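PDB 4ZYS: exotoxin 6, which is a staphylococcal superantigen-like exotoxin that probably binds sugars and may interfere with host immune defence. Local coordinates for residues L152-K162 with R187-K197. Numbering follows the deposited sequence.
Sequences LKQGQITITMK and RQIQKILVEMK
The carbonyl oxygen of T160 is gripped by two successive amides of the facing strand: Q190 N lies 2.8 Å from T160 O, in the carbonyl plane, and K191 N reaches the same T160 O over a longer 3.3 Å. Two residues set against one define a classic beta bulge, and the register slips by one here. Beyond it K162 N still bonds to Q188 O, while on the other side of T160 the regular antiparallel ladder takes over, with T158 and L193 exchanging two amide bonds.

At the bulge Q190 points toward the neighbouring strand, and its amide oxygen OE1 receives K162 NZ at 2.8 Å, the ammonium standing 46° out of the carbonyl plane. The lysine chain, bent at chi2 and chi4, passes along the Q188 carbonyl and crosses the Q190 side chain at about a right angle. M161, a selenomethionine, is bent at chi2 (-53°) and again at chi3, which brings CE to 3.6 Å from Q188 CB and SE beside I189 CG1.

Strand 189-196 is the middle strand of the five-stranded mixed sheet of the toxin's C-terminal beta-grasp domain, with 106-111 parallel to it on one flank and 155-161 antiparallel on the other. I157, I159, I192 and V194 share one face; helix 130-145 packs there, its L137 touching I157 and I192. I157 CG1 faces both V194 methyls, CG1 and CG2, 4.1 Å from each, the two side chains lying side by side. The other face carries Q156, T158, L193 and E195, and a water there lies within hydrogen-bonding reach of Q156 O, T158 OG1 and E195 OE1, with its oxygen 2.8 Å from E195 OE1. Near the chain end, L152 CD2 meets M196 CE at 4.0 Å.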
loop_
_atom_site.group_PDB
_atom_site.type_symbol
_atom_site.label_atom_id
_atom_site.label_comp_id
_atom_site.label_asym_id
_atom_site.label_seq_id
_atom_site.Cartn_x
_atom_site.Cartn_y
_atom_site.Cartn_z
ATOM N N LEU A 152 0.195 -9.433 -19.587
ATOM C CA LEU A 152 -0.820 -8.541 -18.991
ATOM C C LEU A 152 -0.128 -7.654 -17.981
ATOM O O LEU A 152 0.033 -8.031 -16.830
ATOM C CB LEU A 152 -1.963 -9.335 -18.362
ATOM C CG LEU A 152 -2.984 -9.854 -19.342
ATOM C CD1 LEU A 152 -3.613 -11.142 -18.826
ATOM C CD2 LEU A 152 -4.042 -8.788 -19.649
ATOM N N LYS A 153 0.324 -6.503 -18.427
ATOM C CA LYS A 153 1.193 -5.617 -17.653
ATOM C C LYS A 153 0.680 -4.164 -17.605
ATOM O O LYS A 153 1.305 -3.333 -16.963
ATOM C CB LYS A 153 2.588 -5.678 -18.347
ATOM C CG LYS A 153 3.727 -4.835 -17.764
ATOM C CD LYS A 153 4.706 -4.328 -18.856
ATOM C CE LYS A 153 5.564 -5.430 -19.467
ATOM N NZ LYS A 153 6.758 -4.903 -20.173
ATOM N N GLN A 154 -0.423 -3.844 -18.274
ATOM C CA GLN A 154 -0.905 -2.463 -18.337
ATOM C C GLN A 154 -2.277 -2.262 -17.701
ATOM O O GLN A 154 -3.060 -3.197 -17.560
ATOM C CB GLN A 154 -0.971 -2.020 -19.807
ATOM C CG GLN A 154 0.364 -1.615 -20.401
ATOM C CD GLN A 154 0.269 -1.628 -21.901
ATOM O OE1 GLN A 154 0.182 -2.689 -22.533
ATOM N NE2 GLN A 154 0.271 -0.452 -22.513
ATOM N N GLY A 155 -2.569 -1.015 -17.359
ATOM C CA GLY A 155 -3.846 -0.629 -16.776
ATOM C C GLY A 155 -3.735 0.365 -15.646
ATOM O O GLY A 155 -2.674 0.947 -15.397
ATOM N N GLN A 156 -4.834 0.513 -14.918
ATOM C CA GLN A 156 -4.970 1.507 -13.868
ATOM C C GLN A 156 -5.844 1.047 -12.724
ATOM O O GLN A 156 -6.839 0.332 -12.927
ATOM C CB GLN A 156 -5.654 2.735 -14.505
ATOM C CG GLN A 156 -5.298 4.073 -13.902
ATOM C CD GLN A 156 -6.016 5.195 -14.609
ATOM O OE1 GLN A 156 -7.042 5.702 -14.138
ATOM N NE2 GLN A 156 -5.477 5.630 -15.739
ATOM N N ILE A 157 -5.517 1.544 -11.526
ATOM C CA ILE A 157 -6.342 1.441 -10.331
ATOM C C ILE A 157 -6.959 2.834 -10.123
ATOM O O ILE A 157 -6.214 3.803 -10.134
ATOM C CB ILE A 157 -5.598 0.942 -9.064
ATOM C CG1 ILE A 157 -5.143 -0.503 -9.207
ATOM C CG2 ILE A 157 -6.476 1.118 -7.804
ATOM C CD1 ILE A 157 -3.957 -0.853 -8.283
ATOM N N THR A 158 -8.290 2.938 -9.921
ATOM C CA THR A 158 -8.945 4.220 -9.656
ATOM C C THR A 158 -9.693 4.089 -8.320
ATOM O O THR A 158 -10.574 3.247 -8.189
ATOM C CB THR A 158 -9.810 4.676 -10.840
ATOM O OG1 THR A 158 -9.036 4.577 -12.032
ATOM C CG2 THR A 158 -10.304 6.103 -10.696
ATOM N N ILE A 159 -9.265 4.866 -7.308
ATOM C CA ILE A 159 -9.881 4.892 -5.988
ATOM C C ILE A 159 -10.696 6.191 -5.913
ATOM O O ILE A 159 -10.130 7.281 -5.979
ATOM C CB ILE A 159 -8.843 4.705 -4.834
ATOM C CG1 ILE A 159 -8.082 3.354 -5.022
ATOM C CG2 ILE A 159 -9.532 4.759 -3.455
ATOM C CD1 ILE A 159 -6.757 3.200 -4.272
ATOM N N THR A 160 -12.031 6.068 -5.849
ATOM C CA THR A 160 -12.907 7.232 -5.799
ATOM C C THR A 160 -13.424 7.426 -4.364
ATOM O O THR A 160 -13.920 6.482 -3.742
ATOM C CB THR A 160 -14.037 7.094 -6.828
ATOM O OG1 THR A 160 -13.453 6.845 -8.110
ATOM C CG2 THR A 160 -14.920 8.341 -6.900
HETATM N N MSE A 161 -13.317 8.669 -3.858
HETATM C CA MSE A 161 -13.760 9.053 -2.516
HETATM C C MSE A 161 -15.206 9.530 -2.550
HETATM O O MSE A 161 -15.720 9.772 -3.641
HETATM C CB MSE A 161 -12.851 10.159 -1.973
HETATM C CG MSE A 161 -11.347 9.840 -2.136
HETATM SE SE MSE A 161 -10.858 8.134 -1.408
HETATM C CE MSE A 161 -10.932 8.650 0.406
ATOM N N LYS A 162 -15.858 9.676 -1.361
ATOM C CA LYS A 162 -17.250 10.159 -1.253
ATOM C C LYS A 162 -17.383 11.555 -1.807
ATOM O O LYS A 162 -18.410 11.863 -2.397
ATOM C CB LYS A 162 -17.787 10.136 0.200
ATOM C CG LYS A 162 -17.578 8.802 0.909
ATOM C CD LYS A 162 -18.762 8.353 1.771
ATOM C CE LYS A 162 -18.527 6.982 2.389
ATOM N NZ LYS A 162 -18.211 5.919 1.387
ATOM N N ARG A 187 -12.830 5.489 5.667
ATOM C CA ARG A 187 -14.264 5.692 5.844
ATOM C C ARG A 187 -14.879 6.459 4.670
ATOM O O ARG A 187 -16.103 6.486 4.547
ATOM C CB ARG A 187 -14.539 6.451 7.146
ATOM C CG ARG A 187 -13.966 5.795 8.407
ATOM C CD ARG A 187 -14.008 6.775 9.554
ATOM N NE ARG A 187 -13.052 7.852 9.328
ATOM C CZ ARG A 187 -12.780 8.815 10.198
ATOM N NH1 ARG A 187 -13.425 8.873 11.360
ATOM N NH2 ARG A 187 -11.860 9.730 9.917
ATOM N N GLN A 188 -14.024 7.063 3.810
ATOM C CA GLN A 188 -14.416 7.900 2.678
ATOM C C GLN A 188 -14.193 7.215 1.303
ATOM O O GLN A 188 -14.532 7.809 0.278
ATOM C CB GLN A 188 -13.666 9.240 2.728
ATOM C CG GLN A 188 -14.036 10.134 3.916
ATOM C CD GLN A 188 -15.463 10.607 3.877
ATOM O OE1 GLN A 188 -15.930 11.159 2.883
ATOM N NE2 GLN A 188 -16.190 10.393 4.964
ATOM N N ILE A 189 -13.656 5.986 1.273
ATOM C CA ILE A 189 -13.469 5.260 -0.002
ATOM C C ILE A 189 -14.850 4.740 -0.470
ATOM O O ILE A 189 -15.475 3.968 0.261
ATOM C CB ILE A 189 -12.418 4.119 0.121
ATOM C CG1 ILE A 189 -11.032 4.673 0.522
ATOM C CG2 ILE A 189 -12.356 3.282 -1.178
ATOM C CD1 ILE A 189 -10.091 3.658 1.144
ATOM N N GLN A 190 -15.331 5.187 -1.661
ATOM C CA GLN A 190 -16.641 4.797 -2.195
ATOM C C GLN A 190 -16.590 3.656 -3.226
ATOM O O GLN A 190 -17.382 2.706 -3.139
ATOM C CB GLN A 190 -17.341 6.004 -2.854
ATOM C CG GLN A 190 -18.248 6.769 -1.929
ATOM C CD GLN A 190 -19.572 6.115 -1.645
ATOM O OE1 GLN A 190 -19.657 5.151 -0.876
ATOM N NE2 GLN A 190 -20.643 6.713 -2.160
ATOM N N LYS A 191 -15.718 3.805 -4.240
ATOM C CA LYS A 191 -15.574 2.889 -5.362
ATOM C C LYS A 191 -14.120 2.649 -5.671
ATOM O O LYS A 191 -13.304 3.557 -5.528
ATOM C CB LYS A 191 -16.224 3.484 -6.629
ATOM C CG LYS A 191 -17.730 3.471 -6.708
ATOM C CD LYS A 191 -18.129 3.950 -8.102
ATOM C CE LYS A 191 -19.445 3.394 -8.588
ATOM N NZ LYS A 191 -19.736 3.800 -9.993
ATOM N N ILE A 192 -13.808 1.442 -6.146
ATOM C CA ILE A 192 -12.488 1.048 -6.598
ATOM C C ILE A 192 -12.670 0.327 -7.936
ATOM O O ILE A 192 -13.548 -0.531 -8.091
ATOM C CB ILE A 192 -11.670 0.202 -5.579
ATOM C CG1 ILE A 192 -11.512 0.928 -4.218
ATOM C CG2 ILE A 192 -10.274 -0.197 -6.162
ATOM C CD1 ILE A 192 -11.010 -0.030 -3.046
ATOM N N LEU A 193 -11.846 0.706 -8.905
ATOM C CA LEU A 193 -11.829 0.079 -10.200
ATOM C C LEU A 193 -10.422 -0.351 -10.495
ATOM O O LEU A 193 -9.508 0.454 -10.362
ATOM C CB LEU A 193 -12.376 1.038 -11.306
ATOM C CG LEU A 193 -12.347 0.494 -12.760
ATOM C CD1 LEU A 193 -13.300 -0.687 -12.926
ATOM C CD2 LEU A 193 -12.675 1.583 -13.761
ATOM N N VAL A 194 -10.234 -1.627 -10.872
ATOM C CA VAL A 194 -8.939 -2.148 -11.319
ATOM C C VAL A 194 -9.125 -2.506 -12.784
ATOM O O VAL A 194 -9.857 -3.436 -13.074
ATOM C CB VAL A 194 -8.395 -3.344 -10.483
ATOM C CG1 VAL A 194 -7.001 -3.734 -10.956
ATOM C CG2 VAL A 194 -8.385 -3.039 -8.989
ATOM N N GLU A 195 -8.550 -1.732 -13.701
ATOM C CA GLU A 195 -8.623 -1.984 -15.145
ATOM C C GLU A 195 -7.342 -2.622 -15.621
ATOM O O GLU A 195 -6.271 -2.054 -15.381
ATOM C CB GLU A 195 -8.829 -0.676 -15.953
ATOM C CG GLU A 195 -10.224 -0.102 -15.947
ATOM C CD GLU A 195 -10.324 1.293 -16.539
ATOM O OE1 GLU A 195 -9.762 2.253 -15.953
ATOM O OE2 GLU A 195 -10.994 1.426 -17.588
HETATM N N MSE A 196 -7.432 -3.763 -16.336
HETATM C CA MSE A 196 -6.258 -4.405 -16.932
HETATM C C MSE A 196 -6.407 -4.427 -18.420
HETATM O O MSE A 196 -7.521 -4.582 -18.903
HETATM C CB MSE A 196 -6.057 -5.834 -16.440
HETATM C CG MSE A 196 -5.855 -5.960 -14.964
HETATM SE SE MSE A 196 -6.269 -7.790 -14.425
HETATM C CE MSE A 196 -5.322 -8.789 -15.807
ATOM N N LYS A 197 -5.292 -4.270 -19.160
ATOM C CA LYS A 197 -5.255 -4.274 -20.633
ATOM C C LYS A 197 -4.000 -5.044 -21.134
ATOM O O LYS A 197 -3.235 -5.564 -20.288
ATOM C CB LYS A 197 -5.262 -2.828 -21.200
ATOM C CG LYS A 197 -6.350 -1.896 -20.675
ATOM C CD LYS A 197 -6.169 -0.463 -21.189
ATOM C CE LYS A 197 -7.269 0.459 -20.711
ATOM N NZ LYS A 197 -7.243 1.763 -21.424
ATOM O OXT LYS A 197 -3.751 -5.082 -22.364
HETATM O O HOH W 1 -0.362 -5.218 -21.049
HETATM O O HOH W 2 -9.181 2.159 -13.229
#